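Local coordinates for protein endo-beta-mannanase (Opitutaceae bacterium TAV5, PDB 7BOB) that acts as a homotrimeric exo-beta-1,4-mannosidase of glycoside hydrolase family 5, probably releasing mannose from the ends of beta-1,4-linked mannan chains, at residues Pro402-Pro406 against Arg407-Arg411; Leu387-Arg391 against His392-Arg396; Leu413-Ala416 against His417-Gln421; Pro435-Pro439 against Ser440-Arg444. All blocks are in the same frame, centred on the assembly; numbering follows the deposited sequence.

Contact 1: residues Pro402-Pro406 against Arg407-Arg411; sequences PGNEP and RETSR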
loop_
_atom_site.group_PDB
_atom_site.type_symbol
_atom_site.label_atom_id
_atom_site.label_comp_id
_atom_site.label_asym_id
_atom_site.label_seq_id
_atom_site.Cartn_x
_atom_site.Cartn_y
_atom_site.Cartn_z
ATOM N N PRO A 402 -1.193 20.290 9.332
ATOM C CA PRO A 402 -1.501 19.425 10.485
ATOM C C PRO A 402 -1.991 18.026 10.120
ATOM O O PRO A 402 -2.282 17.245 11.027
ATOM C CB PRO A 402 -2.582 20.211 11.240
ATOM C CG PRO A 402 -3.177 21.145 10.224
ATOM C CD PRO A 402 -2.021 21.510 9.318
ATOM N N GLY A 403 -2.097 17.667 8.840
ATOM C CA GLY A 403 -2.491 16.314 8.476
ATOM C C GLY A 403 -3.584 16.210 7.420
ATOM O O GLY A 403 -4.045 15.103 7.123
ATOM N N ASN A 404 -3.993 17.331 6.824
ATOM C CA ASN A 404 -5.023 17.285 5.790
ATOM C C ASN A 404 -4.485 16.674 4.494
ATOM O O ASN A 404 -3.346 16.919 4.092
ATOM C CB ASN A 404 -5.578 18.686 5.533
ATOM C CG ASN A 404 -6.331 19.237 6.739
ATOM O OD1 ASN A 404 -7.247 18.594 7.268
ATOM N ND2 ASN A 404 -5.932 20.418 7.193
ATOM N N GLU A 405 -5.318 15.855 3.848
ATOM C CA GLU A 405 -4.999 15.219 2.575
ATOM C C GLU A 405 -6.181 15.412 1.632
ATOM O O GLU A 405 -7.336 15.169 2.031
ATOM C CB GLU A 405 -4.699 13.732 2.740
ATOM C CG GLU A 405 -3.619 13.500 3.725
ATOM C CD GLU A 405 -3.131 12.075 3.729
ATOM O OE1 GLU A 405 -3.608 11.266 2.898
ATOM O OE2 GLU A 405 -2.263 11.777 4.577
ATOM N N PRO A 406 -5.933 15.826 0.383
ATOM C CA PRO A 406 -7.054 16.166 -0.522
ATOM C C PRO A 406 -8.134 15.106 -0.627
ATOM O O PRO A 406 -9.307 15.456 -0.602
ATOM C CB PRO A 406 -6.352 16.393 -1.879
ATOM C CG PRO A 406 -4.980 16.900 -1.510
ATOM C CD PRO A 406 -4.627 16.260 -0.144
ATOM N N ARG A 407 -7.786 13.829 -0.803
ATOM C CA ARG A 407 -8.831 12.825 -0.970
ATOM C C ARG A 407 -9.713 12.736 0.273
ATOM O O ARG A 407 -10.941 12.600 0.172
ATOM C CB ARG A 407 -8.216 11.466 -1.275
ATOM C CG ARG A 407 -9.230 10.501 -1.820
ATOM C CD ARG A 407 -8.594 9.151 -2.158
ATOM N NE ARG A 407 -9.628 8.160 -2.442
ATOM C CZ ARG A 407 -10.345 8.109 -3.564
ATOM N NH1 ARG A 407 -10.159 8.988 -4.565
ATOM N NH2 ARG A 407 -11.272 7.165 -3.688
ATOM N N GLU A 408 -9.103 12.833 1.454
ATOM C CA GLU A 408 -9.856 12.763 2.701
ATOM C C GLU A 408 -10.696 14.014 2.905
ATOM O O GLU A 408 -11.880 13.932 3.269
ATOM C CB GLU A 408 -8.904 12.583 3.878
ATOM C CG GLU A 408 -8.331 11.169 3.999
ATOM C CD GLU A 408 -9.414 10.114 4.195
ATOM O OE1 GLU A 408 -10.530 10.449 4.684
ATOM O OE2 GLU A 408 -9.145 8.939 3.866
ATOM N N THR A 409 -10.085 15.189 2.716
ATOM C CA THR A 409 -10.833 16.422 2.909
ATOM C C THR A 409 -11.977 16.504 1.919
ATOM O O THR A 409 -13.118 16.815 2.294
ATOM C CB THR A 409 -9.905 17.619 2.759
ATOM O OG1 THR A 409 -8.843 17.506 3.712
ATOM C CG2 THR A 409 -10.666 18.963 2.943
ATOM N N SER A 410 -11.702 16.176 0.655
ATOM C CA SER A 410 -12.697 16.392 -0.386
ATOM C C SER A 410 -13.862 15.420 -0.267
ATOM O O SER A 410 -14.983 15.769 -0.642
ATOM C CB SER A 410 -12.052 16.291 -1.768
ATOM O OG SER A 410 -11.725 14.954 -2.089
ATOM N N ARG A 411 -13.626 14.204 0.232
ATOM C CA ARG A 411 -14.742 13.300 0.509
ATOM C C ARG A 411 -15.718 13.929 1.492
ATOM O O ARG A 411 -16.939 13.821 1.323
ATOM C CB ARG A 411 -14.240 11.973 1.088
ATOM C CG ARG A 411 -14.350 10.784 0.155
ATOM C CD ARG A 411 -13.327 9.667 0.539
ATOM N NE ARG A 411 -13.360 9.345 1.963
ATOM C CZ ARG A 411 -14.243 8.508 2.507
ATOM N NH1 ARG A 411 -15.153 7.928 1.709
ATOM N NH2 ARG A 411 -14.226 8.258 3.829
HETATM O O HOH W 1 -8.245 16.162 5.816
#
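Glu405 and Pro406 offer their carbonyl oxygens to the first turn of helix 406-422. Two main-chain hydrogen bonds start the helix. Thr409 N reaches Glu405 O at 2.8 Å. Ser410 N gives Pro406 O a second bond, also 2.8 Å.

Side-chain hydroxyls add to this. Ser410 OG lies between its own backbone N and carbonyl carbon (chi1 72°), and from there it donates to Pro406 O at 2.9 Å. Ser410 N and OG come from opposite faces of that carbonyl, each tilted out of its plane, so two donors grip one oxygen. With Ser410 replaced by alanine, Pro406 O would probably keep the amide bond but be left without its hydroxyl donor. Thr409 OG1 sits 3.2 Å from Glu405 O, at best a weak bond.

One water adds a link further back. It donates to Asn404 OD1 at 3.0 Å and is hydrogen-bonded to Thr409 OG1 at 2.6 Å. The amide nitrogen of Asn404 is used elsewhere, on Phe451 O and His392 O.

Direct contact between these two side chains is slight: Asn404 CB lies 3.9 Å from Thr409 OG1. The pattern is that of a helix N-terminus. Glu405 is the N-cap, and a proline follows in the first turn, where its missing N-H costs no helical bond.

Contact 2: residues Leu387-Arg391 against His392-Arg396; sequences LYWPR and HYYHR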
loop_
_atom_site.group_PDB
_atom_site.type_symbol
_atom_site.label_atom_id
_atom_site.label_comp_id
_atom_site.label_asym_id
_atom_site.label_seq_id
_atom_site.Cartn_x
_atom_site.Cartn_y
_atom_site.Cartn_z
ATOM N N LEU A 387 -18.568 26.054 3.722
ATOM C CA LEU A 387 -17.695 24.969 4.151
ATOM C C LEU A 387 -16.261 25.477 4.273
ATOM O O LEU A 387 -15.793 26.257 3.438
ATOM C CB LEU A 387 -17.766 23.818 3.154
ATOM C CG LEU A 387 -19.144 23.202 2.925
ATOM C CD1 LEU A 387 -19.108 22.290 1.697
ATOM C CD2 LEU A 387 -19.574 22.433 4.165
ATOM N N TYR A 388 -15.564 25.037 5.321
ATOM C CA TYR A 388 -14.229 25.544 5.637
ATOM C C TYR A 388 -13.175 24.786 4.824
ATOM O O TYR A 388 -13.043 23.565 4.961
ATOM C CB TYR A 388 -13.963 25.415 7.137
ATOM C CG TYR A 388 -12.655 26.015 7.600
ATOM C CD1 TYR A 388 -11.550 25.203 7.854
ATOM C CD2 TYR A 388 -12.517 27.382 7.786
ATOM C CE1 TYR A 388 -10.346 25.736 8.278
ATOM C CE2 TYR A 388 -11.318 27.926 8.226
ATOM C CZ TYR A 388 -10.239 27.094 8.464
ATOM O OH TYR A 388 -9.041 27.606 8.891
ATOM N N TRP A 389 -12.447 25.515 3.956
ATOM C CA TRP A 389 -11.285 24.989 3.237
ATOM C C TRP A 389 -10.044 25.246 4.084
ATOM O O TRP A 389 -9.737 26.410 4.370
ATOM C CB TRP A 389 -11.163 25.660 1.867
ATOM C CG TRP A 389 -10.020 25.201 0.966
ATOM C CD1 TRP A 389 -8.698 25.531 1.088
ATOM C CD2 TRP A 389 -10.110 24.356 -0.196
ATOM N NE1 TRP A 389 -7.977 24.961 0.086
ATOM C CE2 TRP A 389 -8.810 24.241 -0.725
ATOM C CE3 TRP A 389 -11.164 23.705 -0.847
ATOM C CZ2 TRP A 389 -8.517 23.469 -1.859
ATOM C CZ3 TRP A 389 -10.871 22.945 -1.990
ATOM C CH2 TRP A 389 -9.557 22.831 -2.473
ATOM N N PRO A 390 -9.345 24.215 4.561
ATOM C CA PRO A 390 -8.289 24.443 5.565
ATOM C C PRO A 390 -7.089 25.192 4.990
ATOM O O PRO A 390 -6.805 25.127 3.791
ATOM C CB PRO A 390 -7.900 23.021 6.005
ATOM C CG PRO A 390 -8.311 22.131 4.860
ATOM C CD PRO A 390 -9.545 22.787 4.258
ATOM N N ARG A 391 -6.358 25.886 5.878
ATOM C CA ARG A 391 -5.206 26.677 5.435
ATOM C C ARG A 391 -4.150 25.818 4.734
ATOM O O ARG A 391 -3.536 26.257 3.764
ATOM C CB ARG A 391 -4.580 27.430 6.612
ATOM C CG ARG A 391 -3.197 28.024 6.303
ATOM C CD ARG A 391 -2.631 28.839 7.463
ATOM N NE ARG A 391 -3.416 30.044 7.691
ATOM C CZ ARG A 391 -3.211 31.195 7.053
ATOM N NH1 ARG A 391 -2.228 31.304 6.163
ATOM N NH2 ARG A 391 -3.986 32.243 7.309
ATOM N N HIS A 392 -3.900 24.611 5.217
ATOM C CA HIS A 392 -2.954 23.708 4.568
ATOM C C HIS A 392 -3.746 22.516 4.056
ATOM O O HIS A 392 -4.206 21.676 4.839
ATOM C CB HIS A 392 -1.842 23.273 5.521
ATOM C CG HIS A 392 -1.223 24.408 6.279
ATOM N ND1 HIS A 392 -0.207 25.184 5.758
ATOM C CD2 HIS A 392 -1.487 24.908 7.512
ATOM C CE1 HIS A 392 0.134 26.106 6.641
ATOM N NE2 HIS A 392 -0.630 25.965 7.712
ATOM N N TYR A 393 -3.918 22.464 2.748
ATOM C CA TYR A 393 -4.789 21.508 2.088
ATOM C C TYR A 393 -4.023 20.331 1.491
ATOM O O TYR A 393 -4.501 19.193 1.550
ATOM C CB TYR A 393 -5.600 22.237 1.006
ATOM C CG TYR A 393 -6.708 21.422 0.367
ATOM C CD1 TYR A 393 -6.444 20.552 -0.700
ATOM C CD2 TYR A 393 -8.024 21.542 0.807
ATOM C CE1 TYR A 393 -7.476 19.820 -1.298
ATOM C CE2 TYR A 393 -9.058 20.817 0.226
ATOM C CZ TYR A 393 -8.786 19.956 -0.813
ATOM O OH TYR A 393 -9.830 19.233 -1.363
ATOM N N TYR A 394 -2.832 20.567 0.947
ATOM C CA TYR A 394 -2.071 19.533 0.265
ATOM C C TYR A 394 -0.948 19.066 1.170
ATOM O O TYR A 394 -0.297 19.876 1.835
ATOM C CB TYR A 394 -1.516 20.055 -1.070
ATOM C CG TYR A 394 -2.612 20.566 -1.988
ATOM C CD1 TYR A 394 -3.262 19.705 -2.873
ATOM C CD2 TYR A 394 -3.007 21.902 -1.964
ATOM C CE1 TYR A 394 -4.272 20.155 -3.711
ATOM C CE2 TYR A 394 -4.027 22.370 -2.803
ATOM C CZ TYR A 394 -4.651 21.491 -3.666
ATOM O OH TYR A 394 -5.664 21.929 -4.478
ATOM N N HIS A 395 -0.717 17.757 1.186
ATOM C CA HIS A 395 0.180 17.166 2.175
ATOM C C HIS A 395 1.602 16.928 1.673
ATOM O O HIS A 395 2.530 16.954 2.485
ATOM C CB HIS A 395 -0.396 15.837 2.681
ATOM C CG HIS A 395 -0.601 14.818 1.600
ATOM N ND1 HIS A 395 -1.508 14.996 0.573
ATOM C CD2 HIS A 395 -0.010 13.619 1.375
ATOM C CE1 HIS A 395 -1.485 13.940 -0.220
ATOM N NE2 HIS A 395 -0.569 13.101 0.231
ATOM N N ARG A 396 1.822 16.688 0.378
ATOM C CA ARG A 396 3.160 16.277 -0.060
ATOM C C ARG A 396 4.172 17.381 0.223
ATOM O O ARG A 396 3.996 18.519 -0.216
ATOM C CB ARG A 396 3.147 15.908 -1.539
ATOM C CG ARG A 396 2.310 14.679 -1.814
ATOM C CD ARG A 396 2.064 14.512 -3.297
ATOM N NE ARG A 396 3.305 14.251 -4.029
ATOM C CZ ARG A 396 3.389 14.192 -5.358
ATOM N NH1 ARG A 396 2.297 14.357 -6.102
ATOM N NH2 ARG A 396 4.557 13.967 -5.956
#
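Trp389 and Tyr393 lay their rings face to face across a tight bend in the chain. The six-membered ring of Trp389 and the Tyr393 ring form an offset stack, with centroids 3.8 Å apart. Their planes differ by only 5°. The closest atoms are Trp389 CE2 and Tyr393 CD2, at 3.2 Å, and Trp389 CZ2 lies over the centre of the tyrosine ring. Both residues hold CG opposite the backbone N (chi1 -178° for Trp389, -171° for Tyr393). This brings the two rings over one another, although the side chains cross at about a right angle.

Pro390 CD lies at the edge of the Tyr393 ring, 4.0 Å from Tyr393 CD2. Beyond it, Tyr394 turns its ring so that Tyr393 CD1 comes down over the centre of its face. Tyr394 OH also approaches the Trp389 edge at 4.2 Å from CZ2.

Arg391 and His392 run side by side in the same direction. Arg391 CG makes a CH-pi contact over the imidazole, 3.7 Å from its centroid. The arginine chain bends at its third torsion, just past this point.

The hydroxyls of Tyr393 and Tyr394 bond to Val200 O and Gln199 O. Trp389 lies on strand 385-389, so this aromatic cluster packs the loop that follows the first strand of a beta-alpha-beta unit and pins it to helix 198-201 of the (beta/alpha)8 barrel expected of family 5.

Contact 3: residues Leu413-Ala416 against His417-Gln421; sequences LILA and HHLLQ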
loop_
_atom_site.group_PDB
_atom_site.type_symbol
_atom_site.label_atom_id
_atom_site.label_comp_id
_atom_site.label_asym_id
_atom_site.label_seq_id
_atom_site.Cartn_x
_atom_site.Cartn_y
_atom_site.Cartn_z
ATOM N N LEU A 413 -16.033 17.190 2.186
ATOM C CA LEU A 413 -16.620 18.399 1.650
ATOM C C LEU A 413 -17.718 18.054 0.654
ATOM O O LEU A 413 -18.783 18.683 0.656
ATOM C CB LEU A 413 -15.529 19.261 1.015
ATOM C CG LEU A 413 -14.537 19.947 1.961
ATOM C CD1 LEU A 413 -13.481 20.696 1.165
ATOM C CD2 LEU A 413 -15.247 20.894 2.897
ATOM N N ILE A 414 -17.498 17.019 -0.165
ATOM C CA ILE A 414 -18.474 16.657 -1.192
ATOM C C ILE A 414 -19.803 16.282 -0.549
ATOM O O ILE A 414 -20.875 16.743 -0.967
ATOM C CB ILE A 414 -17.930 15.519 -2.068
ATOM C CG1 ILE A 414 -16.914 16.074 -3.074
ATOM C CG2 ILE A 414 -19.074 14.782 -2.761
ATOM C CD1 ILE A 414 -16.100 15.005 -3.803
ATOM N N LEU A 415 -19.745 15.462 0.500
ATOM C CA LEU A 415 -20.951 14.949 1.137
ATOM C C LEU A 415 -21.656 16.037 1.924
ATOM O O LEU A 415 -22.885 16.163 1.861
ATOM C CB LEU A 415 -20.605 13.775 2.062
ATOM C CG LEU A 415 -21.838 13.177 2.731
ATOM C CD1 LEU A 415 -22.687 12.433 1.716
ATOM C CD2 LEU A 415 -21.436 12.263 3.864
ATOM N N ALA A 416 -20.901 16.815 2.704
ATOM C CA ALA A 416 -21.517 17.925 3.419
ATOM C C ALA A 416 -22.180 18.886 2.440
ATOM O O ALA A 416 -23.309 19.330 2.668
ATOM C CB ALA A 416 -20.480 18.649 4.272
ATOM N N HIS A 417 -21.499 19.184 1.324
ATOM C CA HIS A 417 -22.042 20.082 0.310
ATOM C C HIS A 417 -23.359 19.556 -0.239
ATOM O O HIS A 417 -24.328 20.310 -0.381
ATOM C CB HIS A 417 -21.026 20.256 -0.819
ATOM C CG HIS A 417 -21.519 21.087 -1.961
ATOM N ND1 HIS A 417 -21.956 20.536 -3.148
ATOM C CD2 HIS A 417 -21.620 22.430 -2.109
ATOM C CE1 HIS A 417 -22.303 21.502 -3.978
ATOM N NE2 HIS A 417 -22.117 22.661 -3.368
ATOM N N HIS A 418 -23.422 18.254 -0.532
ATOM C CA HIS A 418 -24.648 17.679 -1.078
ATOM C C HIS A 418 -25.762 17.640 -0.030
ATOM O O HIS A 418 -26.925 17.947 -0.336
ATOM C CB HIS A 418 -24.375 16.280 -1.619
ATOM C CG HIS A 418 -25.594 15.413 -1.697
ATOM N ND1 HIS A 418 -26.629 15.656 -2.581
ATOM C CD2 HIS A 418 -25.949 14.310 -0.995
ATOM C CE1 HIS A 418 -27.564 14.736 -2.423
ATOM N NE2 HIS A 418 -27.170 13.901 -1.474
ATOM N N LEU A 419 -25.426 17.270 1.209
ATOM C CA LEU A 419 -26.451 17.126 2.233
ATOM C C LEU A 419 -26.987 18.484 2.662
ATOM O O LEU A 419 -28.174 18.605 2.974
ATOM C CB LEU A 419 -25.906 16.356 3.442
ATOM C CG LEU A 419 -25.469 14.896 3.228
ATOM C CD1 LEU A 419 -24.794 14.316 4.492
ATOM C CD2 LEU A 419 -26.625 13.997 2.778
ATOM N N LEU A 420 -26.136 19.513 2.683
ATOM C CA LEU A 420 -26.620 20.853 2.990
ATOM C C LEU A 420 -27.555 21.373 1.898
ATOM O O LEU A 420 -28.564 22.023 2.200
ATOM C CB LEU A 420 -25.438 21.795 3.193
ATOM C CG LEU A 420 -24.689 21.588 4.497
ATOM C CD1 LEU A 420 -23.249 22.082 4.397
ATOM C CD2 LEU A 420 -25.452 22.284 5.638
ATOM N N GLN A 421 -27.246 21.084 0.622
ATOM C CA GLN A 421 -28.160 21.464 -0.451
ATOM C C GLN A 421 -29.459 20.680 -0.378
ATOM O O GLN A 421 -30.485 21.155 -0.863
ATOM C CB GLN A 421 -27.525 21.252 -1.835
ATOM C CG GLN A 421 -26.287 22.070 -2.088
ATOM C CD GLN A 421 -25.855 22.079 -3.572
ATOM O OE1 GLN A 421 -25.987 21.088 -4.300
ATOM N NE2 GLN A 421 -25.350 23.214 -4.004
HETATM O O HOH W 2 -21.435 17.650 -3.365
#
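The backbone is regular helix, with i to i+4 hydrogen bonds from His417 N to Leu413 O (2.8 Å), His418 N to Ile414 O, Leu419 N to Leu415 O and Leu420 N to Ala416 O.

On one flank Leu415 and Leu419 cross obliquely. Leu415 CG meets Leu419 CD1 at 3.6 Å. Leu415 swings CG opposite its backbone N (chi1 -179°), which carries its branch along the helix toward Leu419. With an alanine in its place, Leu419 CD1 would probably lose this apolar neighbour on its own helix and a gap would open beside Trp566. Ala416 CB is looser, 4.4 Å from Leu420 CD1.

This helix is the crossover of the beta-alpha-beta unit made with strands 385-389 and 427-431. Leu413, Ala416, His417 and Leu420 all rest on Leu387 of the first strand. Leu419 and Leu420 pack against Tyr580 of helix 569-583.

The two buried histidines make polar links. A water donates to Ile414 O at 2.6 Å and is hydrogen-bonded to His417 ND1 at 2.9 Å, in the plane of the ring. His417 NE2 is hydrogen-bonded to Lys269 NZ, and His418 NE2 to Glu573 OE2.

Contact 4: residues Pro435-Pro439 against Ser440-Arg444; sequences PLPSP and SEVER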
loop_
_atom_site.group_PDB
_atom_site.type_symbol
_atom_site.label_atom_id
_atom_site.label_comp_id
_atom_site.label_asym_id
_atom_site.label_seq_id
_atom_site.Cartn_x
_atom_site.Cartn_y
_atom_site.Cartn_z
ATOM N N PRO A 435 -7.639 35.799 5.556
ATOM C CA PRO A 435 -8.388 36.329 6.705
ATOM C C PRO A 435 -9.873 36.016 6.565
ATOM O O PRO A 435 -10.406 35.918 5.460
ATOM C CB PRO A 435 -8.104 37.836 6.653
ATOM C CG PRO A 435 -6.776 37.946 5.918
ATOM C CD PRO A 435 -6.784 36.824 4.914
ATOM N N LEU A 436 -10.521 35.787 7.678
ATOM C CA LEU A 436 -11.891 35.343 7.463
ATOM C C LEU A 436 -12.800 36.537 7.163
ATOM O O LEU A 436 -12.681 37.591 7.797
ATOM C CB LEU A 436 -12.410 34.575 8.678
ATOM C CG LEU A 436 -11.876 33.148 8.867
ATOM C CD1 LEU A 436 -12.467 32.513 10.130
ATOM C CD2 LEU A 436 -12.154 32.277 7.654
ATOM N N PRO A 437 -13.701 36.400 6.195
ATOM C CA PRO A 437 -14.677 37.466 5.938
ATOM C C PRO A 437 -15.460 37.799 7.195
ATOM O O PRO A 437 -15.795 36.918 7.986
ATOM C CB PRO A 437 -15.588 36.863 4.861
ATOM C CG PRO A 437 -14.750 35.817 4.200
ATOM C CD PRO A 437 -13.862 35.257 5.280
ATOM N N SER A 438 -15.746 39.082 7.378
ATOM C CA SER A 438 -16.502 39.492 8.546
ATOM C C SER A 438 -17.865 38.796 8.528
ATOM O O SER A 438 -18.368 38.420 7.462
ATOM C CB SER A 438 -16.669 41.011 8.574
ATOM O OG SER A 438 -17.444 41.405 9.686
ATOM N N PRO A 439 -18.460 38.556 9.700
ATOM C CA PRO A 439 -19.690 37.742 9.754
ATOM C C PRO A 439 -20.884 38.333 9.014
ATOM O O PRO A 439 -21.895 37.633 8.876
ATOM C CB PRO A 439 -19.976 37.626 11.262
ATOM C CG PRO A 439 -18.663 37.845 11.922
ATOM C CD PRO A 439 -17.895 38.807 11.037
ATOM N N SER A 440 -20.811 39.579 8.530
ATOM C CA SER A 440 -21.903 40.091 7.702
ATOM C C SER A 440 -21.864 39.499 6.292
ATOM O O SER A 440 -22.916 39.361 5.650
ATOM C CB SER A 440 -21.870 41.623 7.655
ATOM O OG SER A 440 -20.547 42.136 7.592
ATOM N N GLU A 441 -20.674 39.138 5.799
ATOM C CA GLU A 441 -20.524 38.447 4.517
ATOM C C GLU A 441 -20.662 36.930 4.667
ATOM O O GLU A 441 -21.531 36.308 4.041
ATOM C CB GLU A 441 -19.165 38.788 3.883
ATOM C CG GLU A 441 -18.703 40.215 4.115
ATOM C CD GLU A 441 -19.601 41.237 3.427
ATOM O OE1 GLU A 441 -19.975 41.010 2.247
ATOM O OE2 GLU A 441 -19.946 42.260 4.071
ATOM N N VAL A 442 -19.799 36.318 5.475
ATOM C CA VAL A 442 -19.842 34.880 5.729
ATOM C C VAL A 442 -20.334 34.706 7.166
ATOM O O VAL A 442 -19.598 34.939 8.135
ATOM C CB VAL A 442 -18.478 34.220 5.482
ATOM C CG1 VAL A 442 -18.449 32.802 6.013
ATOM C CG2 VAL A 442 -18.142 34.223 3.974
ATOM N N GLU A 443 -21.601 34.325 7.321
ATOM C CA GLU A 443 -22.187 34.299 8.650
ATOM C C GLU A 443 -22.139 32.928 9.319
ATOM O O GLU A 443 -22.128 32.855 10.552
ATOM C CB GLU A 443 -23.636 34.787 8.598
ATOM C CG GLU A 443 -24.148 35.297 9.958
ATOM C CD GLU A 443 -25.657 35.174 10.118
ATOM O OE1 GLU A 443 -26.103 34.444 11.041
ATOM O OE2 GLU A 443 -26.392 35.817 9.323
ATOM N N ARG A 444 -22.116 31.842 8.547
ATOM C CA ARG A 444 -22.133 30.492 9.088
ATOM C C ARG A 444 -21.055 29.659 8.410
ATOM O O ARG A 444 -20.945 29.652 7.172
ATOM C CB ARG A 444 -23.514 29.861 8.912
ATOM C CG ARG A 444 -24.642 30.848 9.226
ATOM C CD ARG A 444 -25.911 30.155 9.630
ATOM N NE ARG A 444 -26.627 29.627 8.476
ATOM C CZ ARG A 444 -27.635 28.767 8.565
ATOM N NH1 ARG A 444 -28.040 28.342 9.755
ATOM N NH2 ARG A 444 -28.237 28.326 7.472
#
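Ser438 O is the polar centre of this turn, with two amides of the following residues closing on it. Glu441 N is 2.9 Å away and donates from above the carbonyl plane, with a bent bond of 141° at hydrogen. Val442 N donates to Ser438 O from the opposite face, at 3.2 Å. The first bond closes a four-residue turn through Pro439 and Ser440, whose backbone angles fit type I. The second extends it by one residue, although no regular helix follows.

A CA-H...O contact backs this up. Pro439 CA faces Val442 O at 3.2 Å, with an angle of 163° at hydrogen.

Apolar atoms fill the side of the turn. Val442 CG2 touches Pro437 CG at 3.8 Å, the two side chains crossing at a slant. Val442 holds CG1 opposite the backbone N (chi1 168°), which presents the other branch to the proline. Glu441 CB lies 4.2 Å from Pro437 CB. The hydroxyls Ser438 OG and Ser440 OG stay 3.8 Å apart.

Farther out, Pro437 rests on Val430 of strand 427-431, and Pro439 on Trp463 of helix 454-465. Trp463 NE1 also gives Val442 O a weak hydrogen bond. At the far end Arg444 enters strand 444-448 and forms a salt bridge with Glu425.

The chemistry is that of a turn closed by main-chain bonds. Pro435 and Pro437 restrict the chain before the turn, Pro439 restricts its second position, and no charged group bonds across it. Its shape therefore probably depends on backbone geometry more than on side-chain polarity.

How the contacts relate
Along the chain the order is contact 2, contact 1, contact 3, contact 4. The first three follow one beta-alpha-beta unit: contact 2 lies at strand 385-389 and the loop after it, contact 1 at the helix start, and contact 3 farther along helix 406-422. Contact 4 comes after strand 427-431, in the loop before strand 444-448. All three strands belong to one mixed sheet. Contacts 1 and 2 have centres about 7 Å apart and touch through Pro406 CD and Tyr393 O. Contact 3 is about 17 Å from contact 2, centre to centre, yet Leu387 joins them. Contact 4 stands about 20 Å from contact 3, centre to centre. Together they cover the opening strands and helix of the C-terminal domain, where its loop meets the barrel.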